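Local coordinates for protein yjcS (PDB 1Q8B) that is of unknown function but belongs to the antibiotic biosynthesis monooxygenase family of dimeric alpha-beta barrel proteins, and so is possibly an enzyme, at residues 14-19 with 65-70; 37-42 with 50-55; 21-26 with 92-97; 33-38 with 85-90. All coordinates share one frame; numbering follows the deposited sequence.

How the contacts relate
From the N terminus, strand 13-22 takes part in two contacts. Its first part pairs with strand 62-69 in contact 1, and its end pairs with the start of strand 93-103 in contact 3. These two loops cross along the chain and meet at Cys-19, whose backbone bonds to Glu-96 and Trp-97. Helix 28-42 comes next. Contact 2 lays it on strand 48-55, outermost within this chain, and closes a short loop nested inside those of contacts 1 and 3. Contact 4, with helix 82-88, is nested inside contact 3 and crosses contact 1. Contacts 1 and 3 build the sheet, contact 2 joins a helix to it, and contact 4 joins two helices over it.

Contact 1: residues 14-19 with 65-70; sequences HYITAC and LWEIWE
Tyr-15 and Ile-68 lie side by side on one face of the antiparallel sheet of a ferredoxin-like alpha-beta fold, as in the dimeric alpha-beta barrel family. Ile-68 CG1 sits over the Tyr-15 ring, offset toward the rim, in a CH-pi contact. Ile-68 CD1 reaches further and comes within 3.4 Å of Tyr-15 CE2. On this face too, Thr-17 CG2 meets the edge of the Trp-66 ring.

The other face carries His-14, Ile-16, Ala-18, Leu-65, Glu-67 and Trp-69. Here Ile-16 crosses Glu-67 at a slant, with CB 3.9 Å from Glu-67 OE1. Ile-16 CD1 also approaches Trp-69 NE1, at 4.0 Å. Behind these side chains, His-14 with Trp-69, Ile-16 with Glu-67 and Ala-18 with Leu-65 are hydrogen-bonded pairs. Each makes two backbone bonds, six in all.

Helix 72-78 lies against this second face, where Val-75 touches both His-14 and Trp-69. Strands 93-103 and 48-55 continue the sheet on its two sides. The Glu-67 carboxylate, buried in this layer, has an indole partner two residues on. Trp-69 NE1 donates to the anti lone pair of Glu-67 OE1 at 3.0 Å, and that oxygen lies in the indole plane.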
# COMPACT_ATOMS: atom_id res chain seq x y z
N HIS A 14 11.10 10.95 4.68
CA HIS A 14 11.53 9.57 4.64
C HIS A 14 12.15 9.29 3.28
O HIS A 14 11.44 9.26 2.27
CB HIS A 14 10.36 8.63 4.88
CG HIS A 14 10.77 7.21 5.12
ND1 HIS A 14 10.53 6.20 4.21
CD2 HIS A 14 11.39 6.63 6.17
CE1 HIS A 14 10.99 5.06 4.69
NE2 HIS A 14 11.52 5.29 5.88
N TYR A 15 13.47 9.09 3.28
CA TYR A 15 14.23 8.82 2.07
C TYR A 15 14.46 7.34 1.79
O TYR A 15 14.77 6.56 2.69
CB TYR A 15 15.62 9.47 2.15
CG TYR A 15 15.70 10.93 1.78
CD1 TYR A 15 15.33 11.92 2.69
CD2 TYR A 15 16.23 11.33 0.55
CE1 TYR A 15 15.49 13.27 2.39
CE2 TYR A 15 16.39 12.67 0.23
CZ TYR A 15 16.02 13.63 1.15
OH TYR A 15 16.19 14.96 0.84
N ILE A 16 14.34 6.97 0.52
CA ILE A 16 14.58 5.60 0.12
C ILE A 16 15.34 5.53 -1.20
O ILE A 16 14.98 6.20 -2.16
CB ILE A 16 13.27 4.80 -0.06
CG1 ILE A 16 12.58 4.60 1.29
CG2 ILE A 16 13.59 3.43 -0.67
CD1 ILE A 16 11.32 3.76 1.21
N THR A 17 16.39 4.72 -1.21
CA THR A 17 17.16 4.48 -2.43
C THR A 17 17.14 2.97 -2.55
O THR A 17 17.49 2.26 -1.61
CB THR A 17 18.62 4.95 -2.33
OG1 THR A 17 18.64 6.37 -2.20
CG2 THR A 17 19.40 4.56 -3.58
N ALA A 18 16.70 2.47 -3.70
CA ALA A 18 16.63 1.04 -3.88
C ALA A 18 17.11 0.63 -5.25
O ALA A 18 17.00 1.38 -6.22
CB ALA A 18 15.19 0.57 -3.67
N CYS A 19 17.65 -0.58 -5.33
CA CYS A 19 18.12 -1.12 -6.58
C CYS A 19 17.29 -2.36 -6.82
O CYS A 19 17.26 -3.26 -5.98
CB CYS A 19 19.60 -1.51 -6.50
SG CYS A 19 20.24 -2.18 -8.07
N LEU A 65 15.89 3.25 -7.97
CA LEU A 65 14.79 4.09 -7.50
C LEU A 65 15.26 5.12 -6.47
O LEU A 65 15.95 4.79 -5.51
CB LEU A 65 13.68 3.24 -6.86
CG LEU A 65 12.98 2.13 -7.66
CD1 LEU A 65 11.95 1.44 -6.76
CD2 LEU A 65 12.30 2.70 -8.91
N TRP A 66 14.88 6.38 -6.70
CA TRP A 66 15.20 7.48 -5.81
C TRP A 66 13.85 7.91 -5.27
O TRP A 66 12.99 8.31 -6.05
CB TRP A 66 15.82 8.67 -6.57
CG TRP A 66 17.21 8.44 -7.09
CD1 TRP A 66 18.08 7.45 -6.72
CD2 TRP A 66 17.92 9.26 -8.02
NE1 TRP A 66 19.28 7.60 -7.36
CE2 TRP A 66 19.22 8.71 -8.17
CE3 TRP A 66 17.60 10.41 -8.75
CZ2 TRP A 66 20.19 9.27 -9.02
CZ3 TRP A 66 18.56 10.97 -9.60
CH2 TRP A 66 19.84 10.40 -9.72
N GLU A 67 13.65 7.83 -3.96
CA GLU A 67 12.36 8.18 -3.38
C GLU A 67 12.44 9.04 -2.13
O GLU A 67 13.32 8.85 -1.29
CB GLU A 67 11.58 6.90 -3.02
CG GLU A 67 11.43 5.89 -4.15
CD GLU A 67 10.87 4.55 -3.67
OE1 GLU A 67 10.28 4.50 -2.56
OE2 GLU A 67 11.01 3.55 -4.39
N ILE A 68 11.50 9.98 -2.01
CA ILE A 68 11.39 10.83 -0.82
C ILE A 68 9.90 10.84 -0.46
O ILE A 68 9.05 11.14 -1.30
CB ILE A 68 11.85 12.28 -1.07
CG1 ILE A 68 13.31 12.32 -1.52
CG2 ILE A 68 11.74 13.08 0.23
CD1 ILE A 68 13.83 13.73 -1.73
N TRP A 69 9.58 10.51 0.79
CA TRP A 69 8.18 10.48 1.22
C TRP A 69 7.96 11.37 2.44
O TRP A 69 8.91 11.68 3.17
CB TRP A 69 7.76 9.05 1.58
CG TRP A 69 8.04 8.04 0.53
CD1 TRP A 69 9.19 7.32 0.36
CD2 TRP A 69 7.15 7.61 -0.51
NE1 TRP A 69 9.07 6.47 -0.71
CE2 TRP A 69 7.82 6.63 -1.27
CE3 TRP A 69 5.84 7.96 -0.88
CZ2 TRP A 69 7.24 5.99 -2.36
CZ3 TRP A 69 5.26 7.33 -1.97
CH2 TRP A 69 5.96 6.35 -2.70
N GLU A 70 6.71 11.77 2.66
CA GLU A 70 6.35 12.60 3.80
C GLU A 70 6.64 11.84 5.08
O GLU A 70 6.96 12.44 6.11
CB GLU A 70 4.87 12.95 3.75
CG GLU A 70 4.49 13.89 2.62
CD GLU A 70 4.92 15.32 2.89
OE1 GLU A 70 5.46 15.60 3.99
OE2 GLU A 70 4.72 16.17 1.99

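Contact 2: residues 37-42 with 50-55; sequences KLEEET and TFHAYP
Leu-38 starts the contact between helix 37-42 and strand 50-55, outermost within this chain, with CD2 4.4 Å from Phe-51 CZ. Glu-39 makes both hydrogen bonds. Its CG is anti to the backbone N (chi1 167°), and the chain beyond is extended, taking the carboxylate across to the strand. His-52 ND1 donates to Glu-39 OE1 at 2.8 Å, and the bond is almost straight (177°). OE1 lies in the imidazole plane and is met on its syn side, while the carboxylate and ring planes are nearly perpendicular. Glu-39 OE2 accepts from Ala-53 N at 3.0 Å, with the donor above the carboxylate plane. The two bonds fix the rotation of the carboxylate, and the imidazole is held in turn. Lys-36 adds a salt bridge to Glu-39 OE2, which probably stabilises the negative charge.

One turn on, Thr-42 places OG1 over a face of the Phe-51 ring, 3.1 Å from CG. This hydroxyl is buried by the contact and has no hydrogen-bond partner in the model.

Helix 28-42 thus runs antiparallel to the strand it covers. His-83 of helix 82-88 touches Leu-38 and Thr-42, and strand 62-69 pairs with the strand.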
# COMPACT_ATOMS: atom_id res chain seq x y z
N LYS A 37 5.29 5.00 -16.26
CA LYS A 37 3.87 5.23 -15.99
C LYS A 37 3.68 5.21 -14.48
O LYS A 37 2.94 6.04 -13.92
CB LYS A 37 3.01 4.15 -16.64
CG LYS A 37 3.08 4.14 -18.17
CD LYS A 37 1.89 3.44 -18.79
CE LYS A 37 1.73 2.02 -18.26
NZ LYS A 37 0.47 1.37 -18.74
N LEU A 38 4.34 4.26 -13.81
CA LEU A 38 4.26 4.15 -12.36
C LEU A 38 4.80 5.43 -11.72
O LEU A 38 4.20 5.97 -10.80
CB LEU A 38 5.07 2.96 -11.85
CG LEU A 38 5.18 2.85 -10.33
CD1 LEU A 38 3.80 2.64 -9.72
CD2 LEU A 38 6.10 1.69 -9.97
N GLU A 39 5.93 5.91 -12.23
CA GLU A 39 6.55 7.12 -11.73
C GLU A 39 5.60 8.30 -11.85
O GLU A 39 5.48 9.11 -10.93
CB GLU A 39 7.85 7.43 -12.49
CG GLU A 39 8.37 8.84 -12.24
CD GLU A 39 9.81 9.05 -12.69
OE1 GLU A 39 10.26 10.21 -12.69
OE2 GLU A 39 10.49 8.06 -13.03
N GLU A 40 4.92 8.38 -12.98
CA GLU A 40 3.99 9.48 -13.20
C GLU A 40 2.84 9.47 -12.21
O GLU A 40 2.46 10.52 -11.68
CB GLU A 40 3.44 9.42 -14.62
CG GLU A 40 2.72 10.69 -15.00
CD GLU A 40 2.09 10.60 -16.37
OE1 GLU A 40 2.82 10.28 -17.34
OE2 GLU A 40 0.87 10.85 -16.47
N GLU A 41 2.28 8.29 -11.96
CA GLU A 41 1.16 8.18 -11.03
C GLU A 41 1.55 8.30 -9.55
O GLU A 41 0.81 8.90 -8.78
CB GLU A 41 0.41 6.86 -11.27
CG GLU A 41 -0.44 6.85 -12.54
CD GLU A 41 -1.37 8.06 -12.63
OE1 GLU A 41 -2.33 8.15 -11.83
OE2 GLU A 41 -1.13 8.94 -13.49
N THR A 42 2.70 7.76 -9.15
CA THR A 42 3.08 7.86 -7.74
C THR A 42 3.50 9.28 -7.35
O THR A 42 3.38 9.65 -6.18
CB THR A 42 4.19 6.82 -7.33
OG1 THR A 42 5.48 7.37 -7.53
CG2 THR A 42 4.07 5.55 -8.14
N THR A 50 9.04 12.88 -3.83
CA THR A 50 9.67 12.59 -5.11
C THR A 50 9.77 11.08 -5.34
O THR A 50 9.87 10.29 -4.40
CB THR A 50 11.11 13.20 -5.24
OG1 THR A 50 12.01 12.53 -4.35
CG2 THR A 50 11.11 14.67 -4.92
N PHE A 51 9.72 10.68 -6.61
CA PHE A 51 9.84 9.29 -7.00
C PHE A 51 10.39 9.31 -8.41
O PHE A 51 9.80 9.92 -9.31
CB PHE A 51 8.49 8.58 -7.00
CG PHE A 51 8.57 7.09 -7.26
CD1 PHE A 51 8.61 6.19 -6.20
CD2 PHE A 51 8.64 6.60 -8.56
CE1 PHE A 51 8.70 4.81 -6.44
CE2 PHE A 51 8.73 5.22 -8.81
CZ PHE A 51 8.76 4.33 -7.74
N HIS A 52 11.53 8.66 -8.62
CA HIS A 52 12.14 8.63 -9.94
C HIS A 52 12.79 7.27 -10.17
O HIS A 52 13.48 6.74 -9.30
CB HIS A 52 13.19 9.74 -10.06
CG HIS A 52 13.79 9.88 -11.43
ND1 HIS A 52 13.02 10.09 -12.55
CD2 HIS A 52 15.08 9.86 -11.84
CE1 HIS A 52 13.82 10.19 -13.61
NE2 HIS A 52 15.07 10.05 -13.20
N ALA A 53 12.55 6.71 -11.34
CA ALA A 53 13.10 5.41 -11.69
C ALA A 53 13.95 5.53 -12.96
O ALA A 53 13.60 6.28 -13.87
CB ALA A 53 11.96 4.41 -11.93
N TYR A 54 15.07 4.81 -13.00
CA TYR A 54 15.93 4.84 -14.17
C TYR A 54 16.75 3.56 -14.22
O TYR A 54 17.06 2.96 -13.20
CB TYR A 54 16.83 6.09 -14.15
CG TYR A 54 18.03 5.99 -13.25
CD1 TYR A 54 19.21 5.39 -13.68
CD2 TYR A 54 17.99 6.52 -11.96
CE1 TYR A 54 20.33 5.31 -12.86
CE2 TYR A 54 19.10 6.46 -11.13
CZ TYR A 54 20.27 5.85 -11.58
OH TYR A 54 21.36 5.78 -10.75
N PRO A 55 17.09 3.11 -15.44
CA PRO A 55 17.87 1.88 -15.62
C PRO A 55 19.38 2.04 -15.52
O PRO A 55 19.93 3.06 -15.94
CB PRO A 55 17.45 1.43 -17.01
CG PRO A 55 17.39 2.76 -17.75
CD PRO A 55 16.70 3.69 -16.75

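Contact 3: residues 21-26 with 92-97; sequences KIISDK and LTEVEW
Lys-21 and Glu-94 lie side by side and point the same way from an antiparallel, hydrogen-bonded pair. This is where strand 13-22 meets the start of strand 93-103 in the ferredoxin-like sheet. Lys-21 CG is anti to the backbone N (chi1 -174°), and its chain runs out extended. Glu-94 CG instead stands between its backbone N and carbonyl carbon. Lys-21 NZ ends 4.5 Å from Glu-94 OE2, too far for a salt bridge. A water joins them: it accepts from NZ at 2.6 Å and donates to OE2 at 3.3 Å. Ile-23 comes across Glu-94 at about a right angle, with CG2 3.8 Å from Glu-94 CD.

Ile-22 and Thr-93 occupy the other face, with CG1 of Ile-22 4.1 Å from CG2 of Thr-93. This is a non-hydrogen-bonded pair, and helix 28-42 covers it through Ile-31 and Phe-35. Beyond the strand end, Leu-92 O accepts from Ile-23 N at 2.9 Å and more weakly from Ser-24 N. Leu-92 CD2 packs on Ser-24 CB and OG. Ser-24 OG accepts from Lys-26 N at 3.1 Å, an ST turn.

The contact therefore has an apolar side toward the helix and a charged side that is largely exposed. The backbone bonds fix the pairing. The lysine and glutamate add a water-mediated link, whose electrostatic contribution is probably modest in such a setting.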
# COMPACT_ATOMS: atom_id res chain seq x y z
N LYS A 21 16.34 -5.74 -9.12
CA LYS A 21 16.91 -6.70 -10.04
C LYS A 21 15.76 -7.11 -10.97
O LYS A 21 14.69 -7.48 -10.50
CB LYS A 21 17.43 -7.91 -9.28
CG LYS A 21 18.18 -8.90 -10.16
CD LYS A 21 18.35 -10.23 -9.47
CE LYS A 21 18.89 -11.25 -10.44
NZ LYS A 21 18.90 -12.61 -9.83
N ILE A 22 15.97 -7.01 -12.29
CA ILE A 22 14.92 -7.41 -13.23
C ILE A 22 14.98 -8.93 -13.39
O ILE A 22 16.02 -9.48 -13.77
CB ILE A 22 15.11 -6.76 -14.63
CG1 ILE A 22 15.00 -5.24 -14.53
CG2 ILE A 22 14.05 -7.27 -15.59
CD1 ILE A 22 15.44 -4.52 -15.79
N ILE A 23 13.88 -9.60 -13.09
CA ILE A 23 13.82 -11.05 -13.21
C ILE A 23 12.99 -11.44 -14.43
O ILE A 23 12.87 -12.62 -14.76
CB ILE A 23 13.22 -11.68 -11.93
CG1 ILE A 23 11.83 -11.10 -11.65
CG2 ILE A 23 14.16 -11.44 -10.75
CD1 ILE A 23 11.19 -11.61 -10.36
N SER A 24 12.43 -10.44 -15.10
CA SER A 24 11.65 -10.64 -16.31
C SER A 24 12.62 -10.72 -17.48
O SER A 24 13.75 -10.24 -17.39
CB SER A 24 10.70 -9.46 -16.52
OG SER A 24 10.16 -9.46 -17.83
N ASP A 25 12.20 -11.33 -18.58
CA ASP A 25 13.06 -11.43 -19.76
C ASP A 25 12.58 -10.47 -20.84
O ASP A 25 13.01 -10.56 -21.99
CB ASP A 25 13.09 -12.87 -20.29
CG ASP A 25 11.73 -13.34 -20.79
OD1 ASP A 25 11.61 -14.54 -21.12
OD2 ASP A 25 10.78 -12.52 -20.87
N LYS A 26 11.69 -9.56 -20.47
CA LYS A 26 11.17 -8.60 -21.43
C LYS A 26 12.21 -7.54 -21.76
O LYS A 26 13.22 -7.41 -21.07
CB LYS A 26 9.91 -7.93 -20.88
CG LYS A 26 8.73 -8.88 -20.75
CD LYS A 26 7.47 -8.15 -20.34
CE LYS A 26 6.31 -9.11 -20.25
NZ LYS A 26 5.08 -8.47 -19.69
N LEU A 92 8.04 -8.16 -12.65
CA LEU A 92 9.16 -7.77 -13.49
C LEU A 92 10.46 -7.66 -12.71
O LEU A 92 11.55 -7.83 -13.27
CB LEU A 92 8.87 -6.42 -14.15
CG LEU A 92 7.60 -6.36 -15.01
CD1 LEU A 92 7.27 -4.90 -15.34
CD2 LEU A 92 7.81 -7.20 -16.27
N THR A 93 10.34 -7.38 -11.41
CA THR A 93 11.52 -7.20 -10.56
C THR A 93 11.36 -7.75 -9.14
O THR A 93 10.31 -8.27 -8.76
CB THR A 93 11.82 -5.69 -10.38
OG1 THR A 93 10.69 -5.06 -9.75
CG2 THR A 93 12.09 -5.01 -11.71
N GLU A 94 12.43 -7.61 -8.38
CA GLU A 94 12.50 -7.96 -6.97
C GLU A 94 13.57 -7.00 -6.46
O GLU A 94 14.45 -6.60 -7.22
CB GLU A 94 12.89 -9.43 -6.75
CG GLU A 94 14.22 -9.88 -7.30
CD GLU A 94 14.48 -11.35 -7.00
OE1 GLU A 94 13.52 -12.14 -6.98
OE2 GLU A 94 15.66 -11.72 -6.81
N VAL A 95 13.47 -6.59 -5.20
CA VAL A 95 14.45 -5.67 -4.63
C VAL A 95 15.73 -6.40 -4.28
O VAL A 95 15.70 -7.41 -3.58
CB VAL A 95 13.89 -4.98 -3.36
CG1 VAL A 95 14.95 -4.07 -2.75
CG2 VAL A 95 12.65 -4.18 -3.71
N GLU A 96 16.86 -5.90 -4.77
CA GLU A 96 18.15 -6.50 -4.49
C GLU A 96 18.69 -5.89 -3.20
O GLU A 96 19.17 -6.61 -2.32
CB GLU A 96 19.12 -6.25 -5.65
CG GLU A 96 20.36 -7.13 -5.59
CD GLU A 96 21.23 -6.98 -6.82
OE1 GLU A 96 21.93 -5.95 -6.94
OE2 GLU A 96 21.22 -7.90 -7.67
N TRP A 97 18.62 -4.57 -3.09
CA TRP A 97 19.05 -3.90 -1.87
C TRP A 97 18.27 -2.61 -1.70
O TRP A 97 17.78 -2.03 -2.66
CB TRP A 97 20.57 -3.64 -1.85
CG TRP A 97 21.11 -2.79 -2.94
CD1 TRP A 97 21.73 -3.21 -4.09
CD2 TRP A 97 21.14 -1.36 -2.98
NE1 TRP A 97 22.14 -2.13 -4.84
CE2 TRP A 97 21.78 -0.98 -4.18
CE3 TRP A 97 20.67 -0.35 -2.12
CZ2 TRP A 97 21.98 0.36 -4.54
CZ3 TRP A 97 20.86 0.97 -2.47
CH2 TRP A 97 21.51 1.32 -3.68
O HOH W 1 16.83 -13.92 -8.93

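Contact 4: residues 33-38 with 85-90; sequences KEFKKL and IDVQKQ
Two helices of the alpha-beta fold meet here, on the helical layer beside the antiparallel sheet: helix 28-42 and the end of helix 82-88. Val-87 makes the apolar contacts from 85-90. Its CG2 lies 4.0 Å from Leu-38 CB, and the two side chains cross at a slant. The same methyl approaches the backbone at Glu-34 O, at 4.2 Å. The other branch, CG1, is anti to the backbone N (chi1 178°) and comes to 4.4 Å from Phe-35 CE1. Val-87 touches two adjacent turns of helix 28-42: Glu-34, Phe-35 and Leu-38. Phe-35 and Leu-38 are buried. Phe-35 also meets Ala-53 and Thr-93 of the sheet, so this apolar patch continues inward from the helices.

The polar part of the contact lies to one side of Val-87. Glu-34 and Gln-90 cross at about a right angle, with their carboxylate and amide planes 52° apart. The Glu-34 chain bends at chi2 (-55°), which swings CD round. The Gln-90 amide also contacts the aliphatic part of Glu-34, with OE1 3.8 Å from Glu-34 CG. Lys-37, one turn along, forms a long, weak salt bridge from NZ to Glu-34 OE2 at 3.3 Å. Lys-37 probably offsets part of the carboxylate charge; the Gln-90 amide is neutral.

Outside the packed surface, Lys-89 forms a salt bridge with Glu-91 of the second subunit. The amide nitrogen of Gln-90 makes a weak bond back to Asp-86 O. Its main bond is to the carboxylate: NE2 donates to Glu-34 OE1 at 2.9 Å, from above the carboxylate plane, with OE1 in the plane of the amide.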
# COMPACT_ATOMS: atom_id res chain seq x y z
N LYS A 33 9.02 1.57 -19.61
CA LYS A 33 7.79 2.31 -19.90
C LYS A 33 6.80 2.10 -18.76
O LYS A 33 6.08 3.02 -18.38
CB LYS A 33 7.17 1.85 -21.22
CG LYS A 33 7.84 2.44 -22.44
CD LYS A 33 7.14 2.00 -23.72
CE LYS A 33 7.71 2.72 -24.94
NZ LYS A 33 9.18 2.51 -25.10
N GLU A 34 6.78 0.89 -18.23
CA GLU A 34 5.89 0.56 -17.12
C GLU A 34 6.32 1.34 -15.89
O GLU A 34 5.49 1.82 -15.12
CB GLU A 34 5.91 -0.94 -16.82
CG GLU A 34 5.01 -1.73 -17.75
CD GLU A 34 3.58 -1.21 -17.72
OE1 GLU A 34 2.90 -1.37 -16.68
OE2 GLU A 34 3.13 -0.64 -18.74
N PHE A 35 7.63 1.46 -15.70
CA PHE A 35 8.14 2.20 -14.56
C PHE A 35 7.91 3.71 -14.73
O PHE A 35 7.74 4.42 -13.74
CB PHE A 35 9.61 1.88 -14.32
CG PHE A 35 9.81 0.64 -13.50
CD1 PHE A 35 9.70 -0.62 -14.07
CD2 PHE A 35 10.03 0.73 -12.13
CE1 PHE A 35 9.78 -1.76 -13.29
CE2 PHE A 35 10.12 -0.40 -11.35
CZ PHE A 35 9.99 -1.65 -11.93
N LYS A 36 7.89 4.19 -15.96
CA LYS A 36 7.64 5.60 -16.18
C LYS A 36 6.18 5.92 -15.90
O LYS A 36 5.86 6.97 -15.36
CB LYS A 36 8.03 6.00 -17.60
CG LYS A 36 9.54 6.07 -17.79
CD LYS A 36 10.15 7.04 -16.79
CE LYS A 36 11.66 6.92 -16.69
NZ LYS A 36 12.17 7.86 -15.65
N LYS A 37 5.29 5.00 -16.26
CA LYS A 37 3.87 5.23 -15.99
C LYS A 37 3.68 5.21 -14.48
O LYS A 37 2.94 6.04 -13.92
CB LYS A 37 3.01 4.15 -16.64
CG LYS A 37 3.08 4.14 -18.17
CD LYS A 37 1.89 3.44 -18.79
CE LYS A 37 1.73 2.02 -18.26
NZ LYS A 37 0.47 1.37 -18.74
N LEU A 38 4.34 4.26 -13.81
CA LEU A 38 4.26 4.15 -12.36
C LEU A 38 4.80 5.43 -11.72
O LEU A 38 4.20 5.97 -10.80
CB LEU A 38 5.07 2.96 -11.85
CG LEU A 38 5.18 2.85 -10.33
CD1 LEU A 38 3.80 2.64 -9.72
CD2 LEU A 38 6.10 1.69 -9.97
N ILE A 85 0.19 -1.75 -7.51
CA ILE A 85 -0.10 -3.18 -7.58
C ILE A 85 -0.11 -3.71 -9.02
O ILE A 85 0.28 -4.85 -9.28
CB ILE A 85 -1.44 -3.50 -6.89
CG1 ILE A 85 -1.35 -3.17 -5.40
CG2 ILE A 85 -1.80 -4.96 -7.08
CD1 ILE A 85 -2.67 -3.21 -4.67
N ASP A 86 -0.54 -2.87 -9.96
CA ASP A 86 -0.58 -3.27 -11.37
C ASP A 86 0.82 -3.67 -11.87
O ASP A 86 0.97 -4.66 -12.58
CB ASP A 86 -1.12 -2.13 -12.23
CG ASP A 86 -2.64 -2.04 -12.20
OD1 ASP A 86 -3.19 -1.03 -12.70
OD2 ASP A 86 -3.28 -3.00 -11.70
N VAL A 87 1.83 -2.89 -11.51
CA VAL A 87 3.20 -3.19 -11.93
C VAL A 87 3.70 -4.42 -11.17
O VAL A 87 4.38 -5.28 -11.72
CB VAL A 87 4.14 -1.99 -11.62
CG1 VAL A 87 5.57 -2.34 -12.01
CG2 VAL A 87 3.67 -0.76 -12.36
N GLN A 88 3.33 -4.49 -9.90
CA GLN A 88 3.71 -5.58 -9.01
C GLN A 88 3.24 -6.94 -9.55
O GLN A 88 3.99 -7.91 -9.55
CB GLN A 88 3.11 -5.30 -7.64
CG GLN A 88 3.71 -6.06 -6.49
CD GLN A 88 3.19 -5.55 -5.15
OE1 GLN A 88 3.46 -6.14 -4.10
NE2 GLN A 88 2.45 -4.44 -5.17
N LYS A 89 2.00 -6.98 -10.03
CA LYS A 89 1.42 -8.21 -10.56
C LYS A 89 2.15 -8.73 -11.79
O LYS A 89 1.99 -9.89 -12.17
CB LYS A 89 -0.06 -7.97 -10.88
CG LYS A 89 -0.89 -7.64 -9.65
CD LYS A 89 -2.19 -6.93 -9.99
CE LYS A 89 -3.13 -7.80 -10.80
NZ LYS A 89 -4.43 -7.10 -11.04
N GLN A 90 2.96 -7.88 -12.42
CA GLN A 90 3.71 -8.27 -13.62
C GLN A 90 4.98 -9.04 -13.28
O GLN A 90 5.60 -9.65 -14.15
CB GLN A 90 4.07 -7.02 -14.44
CG GLN A 90 2.85 -6.33 -15.03
CD GLN A 90 3.19 -5.12 -15.86
OE1 GLN A 90 3.92 -5.22 -16.85
NE2 GLN A 90 2.67 -3.97 -15.47